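Long-range contacts in probable endoglucanase (Gluconacetobacter xylinus, PDB 1WZZ), which hydrolyses internal beta-1,4-glucosidic linkages of cellulose and related beta-glucans, acting on carboxymethyl-cellulose: residues 263-273 and 291-301; 58-68 and 117-127. One frame throughout, in Å; residues are numbered along the deposited sequence.

In the fold
Both contacts lie within the glycoside hydrolase family 8 (alpha/alpha)6 barrel, each centred about 19 Å from the centre of the chain and away from Glu-49, probably the proton donor, and Asp-106, the likely nucleophile. Contact 2, between 58-68 and 117-127, comes first along the chain and is complete before contact 1, between 263-273 and 291-301, begins. Their centres are about 32 Å apart and their nearest atoms about 14 Å, so they do not touch. Helices 48-61 and 105-122, whose C-terminal ends meet in contact 2, carry the two presumed catalytic acids near their N-terminal ends. Helix 315-331 reaches both regions, through Val-324 beside contact 1 and Glu-330 beside contact 2.

Contact 1 (263-273 and 291-301)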
# COMPACT_ATOMS: atom_id res chain seq x y z
N TRP A 263 -17.14 -1.14 10.54
CA TRP A 263 -16.71 0.09 11.19
C TRP A 263 -17.76 0.54 12.17
O TRP A 263 -17.43 0.97 13.28
CB TRP A 263 -16.55 1.25 10.21
CG TRP A 263 -15.66 1.00 9.00
CD1 TRP A 263 -15.98 1.30 7.71
CD2 TRP A 263 -14.31 0.52 8.97
NE1 TRP A 263 -14.92 1.03 6.87
CE2 TRP A 263 -13.89 0.55 7.62
CE3 TRP A 263 -13.42 0.06 9.95
CZ2 TRP A 263 -12.61 0.14 7.22
CZ3 TRP A 263 -12.14 -0.34 9.55
CH2 TRP A 263 -11.76 -0.30 8.20
N ASN A 264 -19.01 0.47 11.75
CA ASN A 264 -20.06 0.93 12.65
C ASN A 264 -20.34 0.07 13.86
O ASN A 264 -20.99 0.53 14.83
CB ASN A 264 -21.31 1.24 11.84
CG ASN A 264 -21.12 2.48 10.97
OD1 ASN A 264 -20.82 3.56 11.47
ND2 ASN A 264 -21.26 2.32 9.67
N ASN A 265 -19.85 -1.16 13.86
CA ASN A 265 -20.02 -2.02 15.03
C ASN A 265 -19.22 -1.40 16.17
O ASN A 265 -19.61 -1.49 17.34
CB ASN A 265 -19.47 -3.42 14.78
CG ASN A 265 -19.51 -4.27 16.04
OD1 ASN A 265 -20.58 -4.59 16.53
ND2 ASN A 265 -18.35 -4.60 16.57
N PHE A 266 -18.10 -0.78 15.84
CA PHE A 266 -17.21 -0.17 16.82
C PHE A 266 -17.37 1.32 17.08
O PHE A 266 -17.30 1.78 18.22
CB PHE A 266 -15.75 -0.44 16.40
CG PHE A 266 -15.43 -1.91 16.31
CD1 PHE A 266 -15.13 -2.64 17.45
CD2 PHE A 266 -15.47 -2.57 15.08
CE1 PHE A 266 -14.90 -4.01 17.38
CE2 PHE A 266 -15.24 -3.92 15.00
CZ PHE A 266 -14.95 -4.66 16.15
N GLY A 267 -17.54 2.10 16.01
CA GLY A 267 -17.63 3.54 16.13
C GLY A 267 -16.25 4.16 16.14
O GLY A 267 -15.24 3.46 16.35
N ALA A 268 -16.18 5.47 15.92
CA ALA A 268 -14.91 6.19 15.87
C ALA A 268 -13.95 6.13 17.05
O ALA A 268 -12.76 6.37 16.88
CB ALA A 268 -15.18 7.67 15.53
N ASN A 269 -14.45 5.85 18.25
CA ASN A 269 -13.57 5.82 19.40
C ASN A 269 -13.19 4.42 19.84
O ASN A 269 -12.59 4.26 20.91
CB ASN A 269 -14.24 6.56 20.57
CG ASN A 269 -14.67 7.97 20.19
OD1 ASN A 269 -13.88 8.74 19.65
ND2 ASN A 269 -15.93 8.31 20.47
N ALA A 270 -13.49 3.41 19.02
CA ALA A 270 -13.19 2.04 19.44
C ALA A 270 -12.77 1.13 18.30
O ALA A 270 -12.91 -0.09 18.36
CB ALA A 270 -14.42 1.45 20.14
N LEU A 271 -12.24 1.70 17.22
CA LEU A 271 -11.83 0.81 16.13
C LEU A 271 -10.68 -0.08 16.58
O LEU A 271 -9.76 0.36 17.29
CB LEU A 271 -11.38 1.64 14.92
CG LEU A 271 -12.47 2.50 14.30
CD1 LEU A 271 -11.82 3.33 13.18
CD2 LEU A 271 -13.57 1.63 13.71
N PRO A 272 -10.70 -1.36 16.18
CA PRO A 272 -9.61 -2.26 16.59
C PRO A 272 -8.36 -2.18 15.68
O PRO A 272 -8.47 -2.00 14.47
CB PRO A 272 -10.29 -3.64 16.52
CG PRO A 272 -11.19 -3.49 15.34
CD PRO A 272 -11.81 -2.09 15.56
N GLY A 273 -7.18 -2.35 16.28
CA GLY A 273 -5.93 -2.36 15.53
C GLY A 273 -5.84 -3.69 14.78
O GLY A 273 -5.19 -3.80 13.73
N TYR A 291 -6.40 4.37 10.90
CA TYR A 291 -7.50 3.45 10.60
C TYR A 291 -8.80 4.23 10.57
O TYR A 291 -9.67 3.90 9.79
CB TYR A 291 -7.65 2.37 11.68
CG TYR A 291 -6.77 1.17 11.55
CD1 TYR A 291 -5.41 1.29 11.25
CD2 TYR A 291 -7.26 -0.10 11.88
CE1 TYR A 291 -4.55 0.16 11.30
CE2 TYR A 291 -6.44 -1.21 11.95
CZ TYR A 291 -5.09 -1.08 11.66
OH TYR A 291 -4.29 -2.21 11.81
N LEU A 292 -8.92 5.24 11.45
CA LEU A 292 -10.12 6.06 11.46
C LEU A 292 -10.26 6.80 10.14
O LEU A 292 -11.36 6.89 9.59
CB LEU A 292 -10.08 7.06 12.62
CG LEU A 292 -11.25 8.03 12.70
CD1 LEU A 292 -12.59 7.29 12.77
CD2 LEU A 292 -11.01 8.86 13.95
N ALA A 293 -9.14 7.30 9.60
CA ALA A 293 -9.19 7.99 8.32
C ALA A 293 -9.71 7.02 7.25
O ALA A 293 -10.58 7.36 6.45
CB ALA A 293 -7.79 8.50 7.95
N VAL A 294 -9.18 5.79 7.23
CA VAL A 294 -9.66 4.82 6.26
C VAL A 294 -11.15 4.54 6.42
O VAL A 294 -11.91 4.53 5.44
CB VAL A 294 -8.87 3.49 6.37
CG1 VAL A 294 -9.51 2.42 5.47
CG2 VAL A 294 -7.42 3.73 5.96
N ALA A 295 -11.57 4.33 7.66
CA ALA A 295 -12.97 4.05 7.94
C ALA A 295 -13.89 5.17 7.49
O ALA A 295 -14.97 4.93 6.95
CB ALA A 295 -13.15 3.78 9.45
N GLU A 296 -13.46 6.41 7.70
CA GLU A 296 -14.28 7.55 7.30
C GLU A 296 -14.52 7.59 5.79
O GLU A 296 -15.54 8.10 5.35
CB GLU A 296 -13.64 8.86 7.82
CG GLU A 296 -13.76 8.97 9.35
CD GLU A 296 -12.98 10.11 9.98
OE1 GLU A 296 -13.28 10.45 11.14
OE2 GLU A 296 -12.07 10.65 9.35
N CYS A 297 -13.60 7.04 5.01
CA CYS A 297 -13.79 7.06 3.56
C CYS A 297 -14.52 5.83 3.05
O CYS A 297 -14.94 5.79 1.89
CB CYS A 297 -12.45 7.13 2.84
SG CYS A 297 -11.65 8.70 3.02
N THR A 298 -14.66 4.84 3.92
CA THR A 298 -15.27 3.58 3.51
C THR A 298 -16.45 3.06 4.32
O THR A 298 -16.55 1.85 4.57
CB THR A 298 -14.21 2.46 3.40
OG1 THR A 298 -13.50 2.30 4.63
CG2 THR A 298 -13.18 2.80 2.29
N GLY A 299 -17.33 3.96 4.73
CA GLY A 299 -18.52 3.50 5.43
C GLY A 299 -18.79 3.97 6.84
O GLY A 299 -19.94 3.93 7.27
N LEU A 300 -17.77 4.41 7.56
CA LEU A 300 -18.04 4.84 8.94
C LEU A 300 -18.94 6.05 8.99
O LEU A 300 -18.76 7.01 8.25
CB LEU A 300 -16.75 5.17 9.69
CG LEU A 300 -16.92 5.56 11.17
CD1 LEU A 300 -17.44 4.37 12.00
CD2 LEU A 300 -15.56 5.98 11.71
N ASP A 301 -19.92 6.00 9.89
CA ASP A 301 -20.82 7.13 10.06
C ASP A 301 -19.96 8.24 10.67
O ASP A 301 -19.49 8.10 11.80
CB ASP A 301 -21.96 6.77 11.02
CG ASP A 301 -22.91 5.73 10.45
OD1 ASP A 301 -23.84 5.33 11.19
OD2 ASP A 301 -22.73 5.31 9.28
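The indole of Trp-263 lies against helix 289-297, with Ala-295 CB over one face, 3.7 Å from the centroid of the five-membered ring in a CH-pi contact. CG lies anti to the carbonyl carbon (chi1 -53°), which carries the indole toward that helix. At the helix end its N-H is shared between Thr-298 O, at the ring edge, and Thr-298 OG1; both bonds from NE1 are 2.9 Å long, bent and weak. Thr-298 OG1 also donates to Val-294 O, which fixes the hydroxyl beside the indole. Leu-300 CD1 packs 3.7 Å from Trp-263 CB, while Gly-299 passes so near the ring that a CB there would be tight against Trp-263 CD1. With an alanine here in place of Trp-263, the methyl of Ala-295 would probably lose the ring that it covers, and both Thr-298 oxygens would lose the indole N-H.

Joined here are the C-terminal ends of two helices of the (alpha/alpha)6 barrel, 253-266 and 289-297, together with the segments that leave them. The first exits through Gly-267, at positive phi, into a type I turn. Beyond it, Leu-271 CD1 comes 3.6 Å from Leu-292 CA, and the partly exposed Ala-268 meets Leu-292 CD1 through its CB at 3.8 Å. Tyr-291 OH donates a 2.7 Å bond to Gly-273 O in the carbonyl plane, on a lone pair.

Packing gives way to polar contacts toward the solvent. Asn-264 uses both ends of its amide: OD1 accepts from Asp-301 N at 3.0 Å, nearly straight (165°) and on a lone pair, whereas ND2 approaches Gly-299 O from above the carbonyl plane. The exposed side chain of Asp-301 runs across that of Asn-264 at about a right angle, its carboxylate plane turned 45° from the amide.

Contact 2 (58-68 and 117-127); sequences AASAGDLASFQ and RAGKRFQRPDY
Helices 64-68 and 117-122 run roughly antiparallel, at 146°, with their axes 11.8 Å apart, while helix 58-61 touches 117-122 where Ala-59 and Ala-118 come within 5.0 Å, CA to CA. Each segment turns sharply between two helices through a Schellman motif, at Gly-62 and Gln-123. In the first turn Asp-63 caps the next helix by accepting from Ser-66 N.

Phe-122 points into the Gly-62 turn: Leu-64 CB lies over one ring face, 3.9 Å from the centroid, and the CG of its neighbour Arg-121 backs the other. Ala-118 CB sits over a face of Phe-67, 3.6 Å from its centroid. With CG anti to the backbone N (chi1 -175°), the Phe-67 ring also reaches Tyr-127, where Phe-67 CE2 lies over the phenol face, 3.6 Å from Tyr-127 CE1. Arg-121, extended from CG to NE, lays a guanidinium face over Gly-62 CA. Farther out, Arg-124 grips Asp-126 side-on through NE and NH1, and its NH2 makes a weak bond to Gln-68 OE1.

Two alpha-alpha hairpins packed together in this way, 48-61 with 64-77 and 105-122 with 125-142, are characteristic of the (alpha/alpha)6 barrel, built from successive helical hairpins.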
# COMPACT_ATOMS: atom_id res chain seq x y z
N ALA A 58 4.85 13.84 -1.80
CA ALA A 58 5.49 15.03 -2.37
C ALA A 58 4.93 15.35 -3.76
O ALA A 58 4.67 16.51 -4.09
CB ALA A 58 7.02 14.85 -2.42
N ALA A 59 4.75 14.34 -4.60
CA ALA A 59 4.20 14.58 -5.93
C ALA A 59 2.80 15.16 -5.80
O ALA A 59 2.44 16.13 -6.46
CB ALA A 59 4.17 13.28 -6.74
N SER A 60 2.00 14.57 -4.91
CA SER A 60 0.63 15.04 -4.72
C SER A 60 0.54 16.47 -4.17
O SER A 60 -0.42 17.20 -4.47
CB SER A 60 -0.12 14.07 -3.79
OG SER A 60 -0.17 12.76 -4.36
N ALA A 61 1.53 16.86 -3.37
CA ALA A 61 1.58 18.20 -2.78
C ALA A 61 2.27 19.20 -3.70
O ALA A 61 2.31 20.40 -3.39
CB ALA A 61 2.33 18.16 -1.46
N GLY A 62 2.83 18.73 -4.82
CA GLY A 62 3.53 19.63 -5.72
C GLY A 62 4.91 20.05 -5.25
O GLY A 62 5.44 21.08 -5.69
N ASP A 63 5.51 19.25 -4.38
CA ASP A 63 6.83 19.55 -3.85
C ASP A 63 7.89 18.83 -4.69
O ASP A 63 8.32 17.73 -4.36
CB ASP A 63 6.89 19.09 -2.40
CG ASP A 63 8.17 19.46 -1.70
OD1 ASP A 63 9.13 19.95 -2.35
OD2 ASP A 63 8.23 19.24 -0.47
N LEU A 64 8.32 19.48 -5.76
CA LEU A 64 9.32 18.86 -6.64
C LEU A 64 10.69 18.67 -6.00
O LEU A 64 11.33 17.63 -6.19
CB LEU A 64 9.45 19.68 -7.93
CG LEU A 64 10.54 19.22 -8.92
CD1 LEU A 64 10.33 17.74 -9.35
CD2 LEU A 64 10.49 20.15 -10.14
N ALA A 65 11.16 19.65 -5.23
CA ALA A 65 12.47 19.52 -4.59
C ALA A 65 12.56 18.28 -3.69
O ALA A 65 13.55 17.52 -3.74
CB ALA A 65 12.79 20.80 -3.79
N SER A 66 11.55 18.05 -2.85
CA SER A 66 11.58 16.88 -1.97
C SER A 66 11.44 15.59 -2.79
O SER A 66 12.07 14.58 -2.47
CB SER A 66 10.45 16.95 -0.94
OG SER A 66 10.65 18.05 -0.05
N PHE A 67 10.59 15.62 -3.81
CA PHE A 67 10.40 14.44 -4.66
C PHE A 67 11.74 14.02 -5.28
O PHE A 67 12.11 12.84 -5.25
CB PHE A 67 9.40 14.72 -5.78
CG PHE A 67 9.10 13.50 -6.59
CD1 PHE A 67 8.03 12.68 -6.25
CD2 PHE A 67 9.94 13.13 -7.64
CE1 PHE A 67 7.80 11.50 -6.95
CE2 PHE A 67 9.73 11.96 -8.34
CZ PHE A 67 8.66 11.13 -8.01
N GLN A 68 12.45 15.00 -5.83
CA GLN A 68 13.75 14.74 -6.45
C GLN A 68 14.73 14.11 -5.49
O GLN A 68 15.43 13.14 -5.82
CB GLN A 68 14.31 16.06 -7.00
CG GLN A 68 13.56 16.54 -8.22
CD GLN A 68 13.97 17.94 -8.66
OE1 GLN A 68 13.72 18.34 -9.81
NE2 GLN A 68 14.59 18.70 -7.75
N ARG A 117 2.79 9.95 -11.29
CA ARG A 117 2.10 11.17 -10.87
C ARG A 117 3.01 12.38 -11.02
O ARG A 117 2.56 13.44 -11.49
CB ARG A 117 1.64 11.06 -9.41
CG ARG A 117 0.53 10.00 -9.17
CD ARG A 117 -0.81 10.48 -9.72
NE ARG A 117 -1.95 9.68 -9.28
CZ ARG A 117 -2.48 8.67 -9.98
NH1 ARG A 117 -1.96 8.31 -11.14
NH2 ARG A 117 -3.60 8.08 -9.55
N ALA A 118 4.27 12.23 -10.61
CA ALA A 118 5.26 13.32 -10.68
C ALA A 118 5.57 13.65 -12.13
O ALA A 118 5.75 14.80 -12.49
CB ALA A 118 6.56 12.94 -9.94
N GLY A 119 5.66 12.62 -12.97
CA GLY A 119 5.94 12.87 -14.38
C GLY A 119 4.91 13.78 -15.03
O GLY A 119 5.25 14.69 -15.79
N LYS A 120 3.64 13.55 -14.71
CA LYS A 120 2.58 14.36 -15.27
C LYS A 120 2.53 15.75 -14.62
O LYS A 120 2.46 16.77 -15.31
CB LYS A 120 1.23 13.66 -15.09
CG LYS A 120 0.09 14.39 -15.83
CD LYS A 120 -1.29 13.80 -15.59
CE LYS A 120 -2.34 14.55 -16.43
NZ LYS A 120 -3.73 14.04 -16.21
N ARG A 121 2.59 15.79 -13.30
CA ARG A 121 2.50 17.07 -12.60
C ARG A 121 3.64 18.03 -12.86
O ARG A 121 3.42 19.25 -12.99
CB ARG A 121 2.40 16.84 -11.09
CG ARG A 121 2.30 18.14 -10.33
CD ARG A 121 1.59 17.94 -9.03
NE ARG A 121 1.27 19.23 -8.43
CZ ARG A 121 0.41 19.38 -7.43
NH1 ARG A 121 -0.21 18.31 -6.95
NH2 ARG A 121 0.19 20.58 -6.92
N PHE A 122 4.84 17.50 -12.95
CA PHE A 122 6.03 18.32 -13.15
C PHE A 122 6.54 18.35 -14.59
O PHE A 122 7.59 18.97 -14.84
CB PHE A 122 7.14 17.84 -12.21
CG PHE A 122 6.74 17.81 -10.74
CD1 PHE A 122 6.21 18.94 -10.14
CD2 PHE A 122 6.93 16.66 -9.97
CE1 PHE A 122 5.87 18.93 -8.78
CE2 PHE A 122 6.59 16.64 -8.59
CZ PHE A 122 6.07 17.77 -8.01
N GLN A 123 5.83 17.70 -15.51
CA GLN A 123 6.21 17.64 -16.94
C GLN A 123 7.63 17.11 -17.07
O GLN A 123 8.52 17.73 -17.68
CB GLN A 123 6.09 19.03 -17.57
CG GLN A 123 4.65 19.52 -17.61
CD GLN A 123 4.51 20.91 -18.23
OE1 GLN A 123 3.41 21.33 -18.60
NE2 GLN A 123 5.63 21.62 -18.35
N ARG A 124 7.84 15.94 -16.46
CA ARG A 124 9.13 15.28 -16.45
C ARG A 124 9.01 13.94 -17.16
O ARG A 124 8.63 12.94 -16.57
CB ARG A 124 9.58 15.06 -15.00
CG ARG A 124 10.06 16.29 -14.28
CD ARG A 124 11.45 16.69 -14.73
NE ARG A 124 12.45 15.67 -14.44
CZ ARG A 124 13.34 15.73 -13.45
NH1 ARG A 124 14.21 14.75 -13.26
NH2 ARG A 124 13.37 16.80 -12.66
N PRO A 125 9.35 13.90 -18.46
CA PRO A 125 9.24 12.64 -19.18
C PRO A 125 10.13 11.51 -18.67
O PRO A 125 9.81 10.32 -18.89
CB PRO A 125 9.54 13.04 -20.65
CG PRO A 125 10.44 14.23 -20.47
CD PRO A 125 9.80 14.99 -19.34
N ASP A 126 11.24 11.85 -18.03
CA ASP A 126 12.10 10.82 -17.49
C ASP A 126 11.37 10.08 -16.36
O ASP A 126 11.53 8.88 -16.23
CB ASP A 126 13.43 11.42 -16.99
CG ASP A 126 13.24 12.50 -15.94
OD1 ASP A 126 12.41 13.42 -16.17
OD2 ASP A 126 13.92 12.43 -14.90
N TYR A 127 10.56 10.79 -15.57
CA TYR A 127 9.81 10.11 -14.49
C TYR A 127 8.77 9.14 -15.07
O TYR A 127 8.52 8.05 -14.51
CB TYR A 127 9.09 11.15 -13.60
CG TYR A 127 10.00 11.99 -12.75
CD1 TYR A 127 9.50 13.15 -12.13
CD2 TYR A 127 11.32 11.64 -12.52
CE1 TYR A 127 10.30 13.92 -11.31
CE2 TYR A 127 12.14 12.42 -11.69
CZ TYR A 127 11.61 13.55 -11.08
OH TYR A 127 12.42 14.33 -10.25